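Taurine dioxygenase (Burkholderia ambifaria, PDB 5VN6) probably catalyses the iron- and 2-oxoglutarate-dependent oxygenation of taurine, which releases sulfite and aminoacetaldehyde. Local coordinates at residues S110-P115 with Y182-H187; D56-H62 with C119-C123; V49-R53 with V247-W251; H160-A164 with R175-K179. One frame throughout, in Å; residues are numbered along the deposited sequence.

Contact 1: residues S110-P115 with Y182-H187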
loop_
_atom_site.group_PDB
_atom_site.type_symbol
_atom_site.label_atom_id
_atom_site.label_comp_id
_atom_site.label_asym_id
_atom_site.label_seq_id
_atom_site.Cartn_x
_atom_site.Cartn_y
_atom_site.Cartn_z
ATOM N N SER A 110 0.663 -10.132 18.133
ATOM C CA SER A 110 -0.399 -11.128 18.102
ATOM C C SER A 110 0.121 -12.525 18.427
ATOM O O SER A 110 -0.687 -13.446 18.610
ATOM C CB SER A 110 -1.097 -11.095 16.728
ATOM O OG SER A 110 -0.244 -11.602 15.715
ATOM N N TRP A 111 1.453 -12.714 18.465
ATOM C CA TRP A 111 2.045 -13.968 18.922
ATOM C C TRP A 111 1.958 -14.126 20.437
ATOM O O TRP A 111 2.436 -15.138 20.955
ATOM C CB TRP A 111 3.519 -14.063 18.494
ATOM C CG TRP A 111 4.303 -12.806 18.775
ATOM C CD1 TRP A 111 4.569 -11.790 17.891
ATOM C CD2 TRP A 111 4.916 -12.425 20.016
ATOM N NE1 TRP A 111 5.305 -10.806 18.507
ATOM C CE2 TRP A 111 5.529 -11.166 19.810
ATOM C CE3 TRP A 111 5.013 -13.028 21.282
ATOM C CZ2 TRP A 111 6.222 -10.494 20.822
ATOM C CZ3 TRP A 111 5.700 -12.352 22.291
ATOM C CH2 TRP A 111 6.288 -11.094 22.056
ATOM N N ARG A 112 1.400 -13.147 21.145
ATOM C CA ARG A 112 1.189 -13.222 22.583
ATOM C C ARG A 112 -0.192 -13.776 22.874
ATOM O O ARG A 112 -1.115 -13.650 22.071
ATOM C CB ARG A 112 1.293 -11.844 23.246
ATOM C CG ARG A 112 2.655 -11.202 23.295
ATOM C CD ARG A 112 2.604 -10.029 24.273
ATOM N NE ARG A 112 3.765 -9.156 24.200
ATOM C CZ ARG A 112 4.852 -9.300 24.955
ATOM N NH1 ARG A 112 4.922 -10.282 25.846
ATOM N NH2 ARG A 112 5.871 -8.460 24.827
ATOM N N VAL A 113 -0.332 -14.343 24.070
ATOM C CA VAL A 113 -1.636 -14.784 24.553
ATOM C C VAL A 113 -2.603 -13.608 24.652
ATOM O O VAL A 113 -3.793 -13.730 24.330
ATOM C CB VAL A 113 -1.464 -15.492 25.910
ATOM C CG1 VAL A 113 -2.804 -15.800 26.532
ATOM C CG2 VAL A 113 -0.651 -16.771 25.725
ATOM N N ALA A 114 -2.112 -12.459 25.101
ATOM C CA ALA A 114 -2.919 -11.248 25.234
ATOM C C ALA A 114 -2.184 -10.148 24.487
ATOM O O ALA A 114 -1.350 -9.435 25.064
ATOM C CB ALA A 114 -3.151 -10.889 26.703
ATOM N N PRO A 115 -2.473 -9.976 23.193
ATOM C CA PRO A 115 -1.796 -8.937 22.433
ATOM C C PRO A 115 -2.213 -7.562 22.909
ATOM O O PRO A 115 -3.328 -7.378 23.432
ATOM C CB PRO A 115 -2.265 -9.194 20.986
ATOM C CG PRO A 115 -2.660 -10.633 20.959
ATOM C CD PRO A 115 -3.184 -10.939 22.338
ATOM N N TYR A 182 7.634 -17.927 24.893
ATOM C CA TYR A 182 6.360 -17.489 24.303
ATOM C C TYR A 182 5.807 -18.536 23.343
ATOM O O TYR A 182 5.979 -18.408 22.121
ATOM C CB TYR A 182 6.500 -16.151 23.565
ATOM C CG TYR A 182 7.126 -15.043 24.376
ATOM C CD1 TYR A 182 6.385 -14.355 25.330
ATOM C CD2 TYR A 182 8.447 -14.668 24.172
ATOM C CE1 TYR A 182 6.955 -13.338 26.087
ATOM C CE2 TYR A 182 9.020 -13.642 24.905
ATOM C CZ TYR A 182 8.274 -12.984 25.868
ATOM O OH TYR A 182 8.847 -11.968 26.601
ATOM N N PRO A 183 5.100 -19.555 23.853
ATOM C CA PRO A 183 4.514 -20.570 22.956
ATOM C C PRO A 183 3.577 -19.948 21.917
ATOM O O PRO A 183 2.866 -18.981 22.202
ATOM C CB PRO A 183 3.760 -21.498 23.918
ATOM C CG PRO A 183 4.414 -21.292 25.258
ATOM C CD PRO A 183 4.831 -19.844 25.274
ATOM N N ASP A 184 3.594 -20.512 20.701
ATOM C CA ASP A 184 2.783 -20.000 19.599
ATOM C C ASP A 184 1.327 -19.858 20.031
ATOM O O ASP A 184 0.677 -20.844 20.383
ATOM C CB ASP A 184 2.867 -20.932 18.380
ATOM C CG ASP A 184 4.303 -21.223 17.926
ATOM O OD1 ASP A 184 4.454 -21.800 16.831
ATOM O OD2 ASP A 184 5.275 -20.922 18.654
ATOM N N ALA A 185 0.808 -18.632 19.988
ATOM C CA ALA A 185 -0.515 -18.344 20.521
ATOM C C ALA A 185 -1.590 -18.634 19.478
ATOM O O ALA A 185 -1.501 -18.186 18.328
ATOM C CB ALA A 185 -0.601 -16.888 20.987
ATOM N N GLU A 186 -2.613 -19.372 19.887
ATOM C CA GLU A 186 -3.770 -19.604 19.038
ATOM C C GLU A 186 -4.790 -18.501 19.284
ATOM O O GLU A 186 -5.078 -18.161 20.440
ATOM C CB GLU A 186 -4.399 -20.966 19.323
ATOM C CG GLU A 186 -5.661 -21.221 18.519
ATOM C CD GLU A 186 -6.154 -22.659 18.635
ATOM O OE1 GLU A 186 -5.424 -23.580 18.214
ATOM O OE2 GLU A 186 -7.261 -22.864 19.188
ATOM N N HIS A 187 -5.337 -17.958 18.205
ATOM C CA HIS A 187 -6.336 -16.898 18.237
ATOM C C HIS A 187 -7.444 -17.210 17.245
ATOM O O HIS A 187 -7.193 -17.844 16.213
ATOM C CB HIS A 187 -5.727 -15.535 17.877
ATOM C CG HIS A 187 -4.684 -15.079 18.844
ATOM N ND1 HIS A 187 -4.961 -14.842 20.171
ATOM C CD2 HIS A 187 -3.367 -14.823 18.681
ATOM C CE1 HIS A 187 -3.856 -14.464 20.789
ATOM N NE2 HIS A 187 -2.879 -14.426 19.901
HETATM O O HOH W 1 4.466 -17.062 20.013
HETATM O O HOH W 2 3.187 -16.390 23.144
#
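Two loop-borne aromatic residues and one histidine fix the 110-115 loop, which follows metal ligands His-106 and Asp-108, onto the start of strand 185-192. His-187, with chi1 in the m well, aims its ring at the backbone of the loop. Its NE2 donates to both Ser-110 O (2.7 Å) and Arg-112 O (2.9 Å); both bonds are weak because a single proton is shared between two carbonyls near the ring plane. Between His-187 and Tyr-182, Ala-185 points its CB at the loop, 3.5 Å from Trp-111 O and from Arg-112 O, a close approach that the small methyl group permits. Trp-111 CB points away from the strand, but the p rotamer turns the indole back, so that the edge of its six-membered ring meets the face of Tyr-182 in a T-shaped pair (centroids 5.1 Å apart, planes at 69°). Arg-112, m at chi1 and then extended, brings NH1 to 3.7 Å from Tyr-182 CE1. Ser-110, in the p rotamer, sends OG instead to His-160 and Asn-204. Two waters can donate to Trp-111 O, at 3.0 and 2.6 Å; the first also lies 2.9 Å from Tyr-182 O, the second 2.8 Å from Pro-183 O. The chemistry implies that His-187 carries a proton on NE2, and that the loop is held through its backbone carbonyls, by imidazole and water, as well as by aromatic packing.

Contact 2: residues D56-H62 with C119-C123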
loop_
_atom_site.group_PDB
_atom_site.type_symbol
_atom_site.label_atom_id
_atom_site.label_comp_id
_atom_site.label_asym_id
_atom_site.label_seq_id
_atom_site.Cartn_x
_atom_site.Cartn_y
_atom_site.Cartn_z
ATOM N N ASP A 56 4.309 18.976 21.310
ATOM C CA ASP A 56 5.435 19.331 22.164
ATOM C C ASP A 56 5.036 19.001 23.596
ATOM O O ASP A 56 4.466 19.822 24.314
ATOM C CB ASP A 56 5.786 20.802 21.999
ATOM C CG ASP A 56 6.960 21.219 22.865
ATOM O OD1 ASP A 56 8.075 20.694 22.648
ATOM O OD2 ASP A 56 6.771 22.075 23.757
ATOM N N ILE A 57 5.396 17.796 24.035
ATOM C CA ILE A 57 4.945 17.270 25.314
ATOM C C ILE A 57 6.132 16.616 26.000
ATOM O O ILE A 57 7.152 16.308 25.378
ATOM C CB ILE A 57 3.793 16.248 25.162
ATOM C CG1 ILE A 57 4.243 15.057 24.304
ATOM C CG2 ILE A 57 2.571 16.914 24.528
ATOM C CD1 ILE A 57 3.195 13.955 24.159
ATOM N N THR A 58 5.981 16.384 27.293
ATOM C CA THR A 58 7.016 15.701 28.041
ATOM C C THR A 58 6.760 14.206 28.020
ATOM O O THR A 58 5.672 13.737 27.677
ATOM C CB THR A 58 7.050 16.202 29.479
ATOM O OG1 THR A 58 5.938 15.647 30.193
ATOM C CG2 THR A 58 6.940 17.722 29.504
ATOM N N ARG A 59 7.803 13.451 28.356
ATOM C CA ARG A 59 7.664 12.002 28.389
ATOM C C ARG A 59 6.684 11.570 29.470
ATOM O O ARG A 59 5.900 10.632 29.266
ATOM C CB ARG A 59 9.043 11.369 28.555
ATOM C CG ARG A 59 9.963 11.777 27.398
ATOM C CD ARG A 59 11.420 11.412 27.622
ATOM N NE ARG A 59 12.179 11.383 26.370
ATOM C CZ ARG A 59 12.445 12.449 25.619
ATOM N NH1 ARG A 59 12.013 13.653 25.976
ATOM N NH2 ARG A 59 13.147 12.309 24.500
ATOM N N ALA A 60 6.685 12.263 30.617
ATOM C CA ALA A 60 5.681 11.976 31.633
ATOM C C ALA A 60 4.277 12.190 31.072
ATOM O O ALA A 60 3.378 11.376 31.312
ATOM C CB ALA A 60 5.924 12.826 32.887
ATOM N N GLU A 61 4.078 13.256 30.285
ATOM C CA GLU A 61 2.764 13.480 29.678
ATOM C C GLU A 61 2.434 12.426 28.624
ATOM O O GLU A 61 1.286 11.972 28.541
ATOM C CB GLU A 61 2.678 14.883 29.074
ATOM C CG GLU A 61 2.853 15.999 30.091
ATOM C CD GLU A 61 2.898 17.377 29.458
ATOM O OE1 GLU A 61 3.441 17.507 28.343
ATOM O OE2 GLU A 61 2.407 18.338 30.092
ATOM N N HIS A 62 3.421 12.023 27.813
ATOM C CA HIS A 62 3.213 10.941 26.846
ATOM C C HIS A 62 2.764 9.673 27.559
ATOM O O HIS A 62 1.802 9.012 27.144
ATOM C CB HIS A 62 4.515 10.698 26.061
ATOM C CG HIS A 62 4.431 9.635 24.999
ATOM N ND1 HIS A 62 5.450 9.423 24.090
ATOM C CD2 HIS A 62 3.468 8.728 24.699
ATOM C CE1 HIS A 62 5.121 8.431 23.281
ATOM N NE2 HIS A 62 3.924 7.990 23.631
ATOM N N CYS A 119 -1.244 1.614 21.062
ATOM C CA CYS A 119 0.035 2.280 21.230
ATOM C C CYS A 119 -0.107 3.779 20.979
ATOM O O CYS A 119 -0.913 4.218 20.148
ATOM C CB CYS A 119 1.055 1.665 20.260
ATOM S SG CYS A 119 2.729 2.276 20.391
ATOM N N VAL A 120 0.704 4.556 21.690
ATOM C CA VAL A 120 0.875 5.983 21.439
ATOM C C VAL A 120 2.330 6.192 21.055
ATOM O O VAL A 120 3.229 6.015 21.887
ATOM C CB VAL A 120 0.504 6.853 22.646
ATOM C CG1 VAL A 120 0.732 8.319 22.293
ATOM C CG2 VAL A 120 -0.946 6.589 23.110
ATOM N N LEU A 121 2.563 6.576 19.806
ATOM C CA LEU A 121 3.888 6.614 19.203
ATOM C C LEU A 121 4.231 8.045 18.821
ATOM O O LEU A 121 3.454 8.697 18.118
ATOM C CB LEU A 121 3.934 5.701 17.969
ATOM C CG LEU A 121 5.245 5.669 17.168
ATOM C CD1 LEU A 121 6.410 5.203 18.038
ATOM C CD2 LEU A 121 5.127 4.791 15.921
ATOM N N ARG A 122 5.384 8.542 19.280
ATOM C CA ARG A 122 5.804 9.904 18.975
ATOM C C ARG A 122 7.140 9.904 18.237
ATOM O O ARG A 122 8.067 9.174 18.602
ATOM C CB ARG A 122 5.914 10.780 20.245
ATOM C CG ARG A 122 6.389 12.195 19.912
ATOM C CD ARG A 122 6.135 13.232 20.985
ATOM N NE ARG A 122 7.076 13.115 22.078
ATOM C CZ ARG A 122 7.537 14.134 22.789
ATOM N NH1 ARG A 122 7.157 15.380 22.512
ATOM N NH2 ARG A 122 8.385 13.894 23.783
ATOM N N CYS A 123 7.245 10.738 17.207
ATOM C CA CYS A 123 8.501 10.901 16.482
ATOM C C CYS A 123 9.293 12.023 17.133
ATOM O O CYS A 123 8.821 13.162 17.196
ATOM C CB CYS A 123 8.250 11.218 15.006
ATOM S SG CYS A 123 9.766 11.481 14.024
HETATM O O HOH W 3 7.835 11.155 23.921
#
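Arg-122 lays a face of its guanidinium against Ile-57, with Arg-122 NH1 3.4 Å from Ile-57 CG1, just ahead of helix 59-67. The contact docks the capped N-terminus of this helix on strand 118-125 of the large sheet, part of the double-stranded beta-helix expected of a cupin-clan dioxygenase. Thr-58 and Glu-61 form the capping box: Thr-58 OG1 accepts from Glu-61 N, and Glu-61 OE1 from Thr-58 N, both at 3.0 Å. Arginine suits its place because it is long enough to reach loop carbonyls from a strand: Arg-122 NH1 donates to Gln-55 O and, weakly, to Ile-57 O, with Arg-122 NH1 to Ile-57 O at 3.0 Å. Arg-59 lies close by, its NH1 4.2 Å from Arg-122 NH2, an awkward meeting of like charges tempered by its salt bridge with Glu-280. His-62, in the helix, donates from NE2 to Val-120 O (2.7 Å), while Val-120 CG1 packs 3.5 Å from the same NE2. A water joins Arg-122 and His-62, 2.8 Å from Arg-122 NE, whose proton it accepts, and 3.0 Å from His-62 ND1.

Contact 3: residues V49-R53 with V247-W251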
loop_
_atom_site.group_PDB
_atom_site.type_symbol
_atom_site.label_atom_id
_atom_site.label_comp_id
_atom_site.label_asym_id
_atom_site.label_seq_id
_atom_site.Cartn_x
_atom_site.Cartn_y
_atom_site.Cartn_z
ATOM N N VAL A 49 -7.068 4.741 13.848
ATOM C CA VAL A 49 -5.770 5.356 14.115
ATOM C C VAL A 49 -5.934 6.870 14.053
ATOM O O VAL A 49 -6.574 7.394 13.136
ATOM C CB VAL A 49 -4.675 4.866 13.132
ATOM C CG1 VAL A 49 -5.048 5.136 11.673
ATOM C CG2 VAL A 49 -3.297 5.509 13.474
ATOM N N LEU A 50 -5.365 7.572 15.041
ATOM C CA LEU A 50 -5.447 9.025 15.137
ATOM C C LEU A 50 -4.050 9.623 15.030
ATOM O O LEU A 50 -3.089 9.067 15.565
ATOM C CB LEU A 50 -6.109 9.474 16.457
ATOM C CG LEU A 50 -7.552 9.036 16.732
ATOM C CD1 LEU A 50 -7.976 9.405 18.169
ATOM C CD2 LEU A 50 -8.516 9.648 15.701
ATOM N N PHE A 51 -3.946 10.754 14.333
ATOM C CA PHE A 51 -2.677 11.429 14.101
ATOM C C PHE A 51 -2.724 12.854 14.633
ATOM O O PHE A 51 -3.757 13.531 14.555
ATOM C CB PHE A 51 -2.324 11.464 12.600
ATOM C CG PHE A 51 -2.315 10.113 11.955
ATOM C CD1 PHE A 51 -1.277 9.236 12.188
ATOM C CD2 PHE A 51 -3.349 9.721 11.108
ATOM C CE1 PHE A 51 -1.265 8.000 11.605
ATOM C CE2 PHE A 51 -3.349 8.484 10.520
ATOM C CZ PHE A 51 -2.306 7.611 10.765
ATOM N N LEU A 52 -1.597 13.309 15.165
ATOM C CA LEU A 52 -1.474 14.684 15.620
ATOM C C LEU A 52 -0.107 15.221 15.225
ATOM O O LEU A 52 0.887 14.491 15.266
ATOM C CB LEU A 52 -1.658 14.792 17.139
ATOM C CG LEU A 52 -3.016 14.387 17.721
ATOM C CD1 LEU A 52 -3.097 12.881 18.039
ATOM C CD2 LEU A 52 -3.292 15.204 18.956
ATOM N N ARG A 53 -0.055 16.499 14.867
ATOM C CA ARG A 53 1.195 17.198 14.596
ATOM C C ARG A 53 1.582 18.047 15.794
ATOM O O ARG A 53 0.748 18.377 16.640
ATOM C CB ARG A 53 1.077 18.100 13.362
ATOM C CG ARG A 53 0.685 17.379 12.068
ATOM C CD ARG A 53 1.862 16.619 11.477
ATOM N NE ARG A 53 1.570 16.149 10.123
ATOM C CZ ARG A 53 2.218 15.154 9.521
ATOM N NH1 ARG A 53 3.190 14.510 10.165
ATOM N NH2 ARG A 53 1.870 14.786 8.291
ATOM N N VAL A 247 -4.181 3.568 5.125
ATOM C CA VAL A 247 -3.776 4.962 5.216
ATOM C C VAL A 247 -2.264 4.976 5.360
ATOM O O VAL A 247 -1.672 4.048 5.921
ATOM C CB VAL A 247 -4.472 5.711 6.384
ATOM C CG1 VAL A 247 -4.149 5.082 7.782
ATOM C CG2 VAL A 247 -4.112 7.178 6.366
ATOM N N ARG A 248 -1.634 6.026 4.832
ATOM C CA ARG A 248 -0.185 6.191 4.873
ATOM C C ARG A 248 0.145 7.526 5.516
ATOM O O ARG A 248 -0.369 8.560 5.094
ATOM C CB ARG A 248 0.440 6.109 3.470
ATOM C CG ARG A 248 1.964 6.297 3.482
ATOM C CD ARG A 248 2.639 5.531 2.359
ATOM N NE ARG A 248 4.080 5.768 2.310
ATOM C CZ ARG A 248 4.944 5.012 1.629
ATOM N NH1 ARG A 248 6.240 5.296 1.646
ATOM N NH2 ARG A 248 4.518 3.962 0.947
ATOM N N TRP A 249 0.998 7.503 6.539
ATOM C CA TRP A 249 1.281 8.682 7.339
ATOM C C TRP A 249 2.750 9.036 7.198
ATOM O O TRP A 249 3.614 8.153 7.262
ATOM C CB TRP A 249 0.925 8.437 8.809
ATOM C CG TRP A 249 1.283 9.531 9.768
ATOM C CD1 TRP A 249 2.267 9.494 10.732
ATOM C CD2 TRP A 249 0.643 10.811 9.902
ATOM N NE1 TRP A 249 2.281 10.668 11.435
ATOM C CE2 TRP A 249 1.302 11.498 10.949
ATOM C CE3 TRP A 249 -0.407 11.448 9.227
ATOM C CZ2 TRP A 249 0.926 12.785 11.358
ATOM C CZ3 TRP A 249 -0.773 12.740 9.629
ATOM C CH2 TRP A 249 -0.111 13.383 10.692
ATOM N N ARG A 250 3.024 10.319 6.982
ATOM C CA ARG A 250 4.386 10.823 6.880
ATOM C C ARG A 250 4.752 11.529 8.172
ATOM O O ARG A 250 4.027 12.423 8.617
ATOM C CB ARG A 250 4.539 11.782 5.706
ATOM C CG ARG A 250 5.960 12.248 5.550
ATOM C CD ARG A 250 6.145 13.015 4.252
ATOM N NE ARG A 250 7.478 13.581 4.180
ATOM C CZ ARG A 250 7.937 14.287 3.150
ATOM N NH1 ARG A 250 7.160 14.515 2.093
ATOM N NH2 ARG A 250 9.174 14.756 3.183
ATOM N N TRP A 251 5.860 11.116 8.776
ATOM C CA TRP A 251 6.257 11.628 10.087
ATOM C C TRP A 251 6.949 12.981 9.987
ATOM O O TRP A 251 7.681 13.264 9.033
ATOM C CB TRP A 251 7.190 10.641 10.787
ATOM C CG TRP A 251 6.521 9.352 11.113
ATOM C CD1 TRP A 251 6.541 8.194 10.381
ATOM C CD2 TRP A 251 5.677 9.101 12.247
ATOM N NE1 TRP A 251 5.765 7.227 11.008
ATOM C CE2 TRP A 251 5.229 7.765 12.153
ATOM C CE3 TRP A 251 5.270 9.876 13.336
ATOM C CZ2 TRP A 251 4.403 7.185 13.116
ATOM C CZ3 TRP A 251 4.428 9.304 14.282
ATOM C CH2 TRP A 251 4.008 7.970 14.164
#
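Val-49 opens the contact with a plain apolar touch, its CG1 4.0 Å from Val-247 CG1; branched side chains of this kind suit both a strand and a tight interior. By strand alternation Leu-50 turns to the other face of its sheet, and Phe-51 comes next on this one. Its ring lies almost parallel to Trp-249 in an offset stack on the five-membered ring (centroids 4.2 Å apart, planes at 12°), while Phe-51 CB sits 3.5 Å above the centroid of the six-membered ring, a CH-pi contact. The edge of the phenyl ring also reaches Val-247, CZ to CG1 at 4.3 Å. Leu-52 points away. Arg-53, just past the strand, bends back through two m torsions and spreads its guanidinium flat on the face of Trp-249 opposite Phe-51, centres 3.7 Å apart. The indole is thus sandwiched between a phenyl ring and a cation. Arg-53 NH1 donates to Arg-250 O at 2.7 Å, and NH2 weakly to the same oxygen at 3.2 Å; Ser-255 OG also meets NH1. The strand axes pass 10.1 Å apart at 28°, the spacing of two sheets packed face to face in a beta sandwich. Strand 49-52 lies between strands 20-23 and 256-260 of the large sheet, and strand 246-249 edges the three-stranded sheet beside strand 133-137, whose Trp-135 packs against Val-49, Phe-51, Val-247 and Trp-249.

Contact 4: residues H160-A164 with R175-K179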
loop_
_atom_site.group_PDB
_atom_site.type_symbol
_atom_site.label_atom_id
_atom_site.label_comp_id
_atom_site.label_asym_id
_atom_site.label_seq_id
_atom_site.Cartn_x
_atom_site.Cartn_y
_atom_site.Cartn_z
ATOM N N HIS A 160 -0.008 -17.886 16.003
ATOM C CA HIS A 160 0.853 -16.730 15.748
ATOM C C HIS A 160 2.158 -16.932 16.498
ATOM O O HIS A 160 2.143 -17.119 17.720
ATOM C CB HIS A 160 0.195 -15.438 16.221
ATOM C CG HIS A 160 -1.166 -15.208 15.654
ATOM N ND1 HIS A 160 -1.517 -14.026 15.042
ATOM C CD2 HIS A 160 -2.262 -16.003 15.600
ATOM C CE1 HIS A 160 -2.774 -14.096 14.647
ATOM N NE2 HIS A 160 -3.247 -15.291 14.957
ATOM N N SER A 161 3.277 -16.881 15.786
ATOM C CA SER A 161 4.521 -17.426 16.309
ATOM C C SER A 161 5.602 -16.361 16.375
ATOM O O SER A 161 5.911 -15.724 15.368
ATOM C CB SER A 161 5.002 -18.605 15.447
ATOM O OG SER A 161 6.332 -18.941 15.770
ATOM N N ILE A 162 6.212 -16.200 17.551
ATOM C CA ILE A 162 7.413 -15.381 17.571
ATOM C C ILE A 162 8.604 -16.226 17.140
ATOM O O ILE A 162 9.584 -15.695 16.593
ATOM C CB ILE A 162 7.640 -14.732 18.948
ATOM C CG1 ILE A 162 8.707 -13.643 18.837
ATOM C CG2 ILE A 162 8.106 -15.771 19.972
ATOM C CD1 ILE A 162 8.833 -12.776 20.062
ATOM N N GLU A 163 8.525 -17.546 17.355
ATOM C CA GLU A 163 9.586 -18.451 16.924
ATOM C C GLU A 163 9.914 -18.276 15.446
ATOM O O GLU A 163 11.088 -18.201 15.065
ATOM C CB GLU A 163 9.193 -19.908 17.188
ATOM C CG GLU A 163 10.193 -20.852 16.559
ATOM C CD GLU A 163 9.836 -22.315 16.666
ATOM O OE1 GLU A 163 8.649 -22.675 16.572
ATOM O OE2 GLU A 163 10.771 -23.113 16.851
ATOM N N ALA A 164 8.882 -18.248 14.595
ATOM C CA ALA A 164 9.060 -18.240 13.148
ATOM C C ALA A 164 9.275 -16.846 12.572
ATOM O O ALA A 164 9.562 -16.722 11.371
ATOM C CB ALA A 164 7.857 -18.909 12.462
ATOM N N ARG A 175 16.620 -19.684 19.564
ATOM C CA ARG A 175 15.283 -19.720 18.980
ATOM C C ARG A 175 14.347 -20.601 19.806
ATOM O O ARG A 175 13.201 -20.223 20.077
ATOM C CB ARG A 175 15.336 -20.199 17.522
ATOM C CG ARG A 175 13.944 -20.537 16.952
ATOM C CD ARG A 175 13.913 -20.625 15.414
ATOM N NE ARG A 175 14.688 -21.752 14.856
ATOM C CZ ARG A 175 14.319 -23.033 14.911
ATOM N NH1 ARG A 175 13.206 -23.385 15.540
ATOM N NH2 ARG A 175 15.070 -23.969 14.346
ATOM N N LEU A 176 14.820 -21.782 20.219
ATOM C CA LEU A 176 13.958 -22.691 20.971
ATOM C C LEU A 176 13.654 -22.153 22.368
ATOM O O LEU A 176 12.529 -22.302 22.860
ATOM C CB LEU A 176 14.588 -24.084 21.036
ATOM C CG LEU A 176 14.721 -24.865 19.726
ATOM C CD1 LEU A 176 15.102 -26.317 20.018
ATOM C CD2 LEU A 176 13.425 -24.810 18.911
ATOM N N ALA A 177 14.642 -21.531 23.024
ATOM C CA ALA A 177 14.388 -20.880 24.309
ATOM C C ALA A 177 13.341 -19.782 24.166
ATOM O O ALA A 177 12.425 -19.669 24.989
ATOM C CB ALA A 177 15.688 -20.303 24.878
ATOM N N LEU A 178 13.459 -18.965 23.119
ATOM C CA LEU A 178 12.448 -17.946 22.868
ATOM C C LEU A 178 11.069 -18.577 22.711
ATOM O O LEU A 178 10.074 -18.065 23.239
ATOM C CB LEU A 178 12.823 -17.145 21.628
ATOM C CG LEU A 178 11.877 -15.989 21.299
ATOM C CD1 LEU A 178 12.079 -14.881 22.327
ATOM C CD2 LEU A 178 12.149 -15.502 19.890
ATOM N N LYS A 179 10.991 -19.700 22.000
ATOM C CA LYS A 179 9.707 -20.374 21.818
ATOM C C LYS A 179 9.146 -20.864 23.147
ATOM O O LYS A 179 7.939 -20.760 23.393
ATOM C CB LYS A 179 9.859 -21.537 20.838
ATOM C CG LYS A 179 8.574 -22.320 20.577
ATOM C CD LYS A 179 8.879 -23.621 19.837
ATOM C CE LYS A 179 7.604 -24.343 19.434
ATOM N NZ LYS A 179 6.935 -23.622 18.300
#
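Glu-163 meets two cations of helix 172-181 at once. One carboxylate oxygen, OE1, accepts from Lys-179 NZ at 2.6 Å, and the other, OE2, pairs with Arg-175 NH1 at 2.8 Å; both are salt bridges, although the hydrogen bond from arginine is weak in its angle. Arg-175 and Lys-179 stand four residues apart, one helical turn, as their backbone bond from Lys-179 N to Arg-175 O (3.0 Å) confirms, so a single glutamate of extended conformation can span both. Lys-179 has a second acid partner in Asp-184, which follows the helix. Long, flexible side chains suit this partly exposed position at the surface. The loop that presents Glu-163 is itself shaped by Ser-161, whose OG accepts from Ala-164 N at 2.9 Å as residues 162-164 take up helical backbone angles. Beneath the charges lies the apolar layer. Ile-162 and Leu-178 point toward each other, CG2 to CG at 4.0 Å, and Ile-162 also touches Trp-111 while Leu-178 rests on Met-170. Leu-176 CD2 skirts Glu-163 OE2 at 3.8 Å. The arrangement combines an ST motif with a three-residue salt-bridge network, clasping a surface helix to the loop that leaves strand 157-160.

In the fold
The four contacts form two groups. Contacts 1 and 4, with centres about 11 Å apart, are joined where strand 185-192 of contact 1 pairs with strand 157-160, whose last residue, His-160, belongs to contact 4: His-160 N probably donates to Ala-185 O at 2.8 Å. Contact 4 is nested within the loop that contact 1 closes. Contacts 2 and 3, about 14 Å apart, meet on the large sheet, where Trp-251 packs on Leu-121 and Cys-123. Centres of contacts 1 and 3 lie about 28 Å apart, on opposite sides of the chain's centre. The magnesium held by His-106, Asp-108 and His-266 lies between the groups: about 9 Å from the Trp-111 side chain, 8 Å from that of Leu-121 and 10 Å from that of Trp-251.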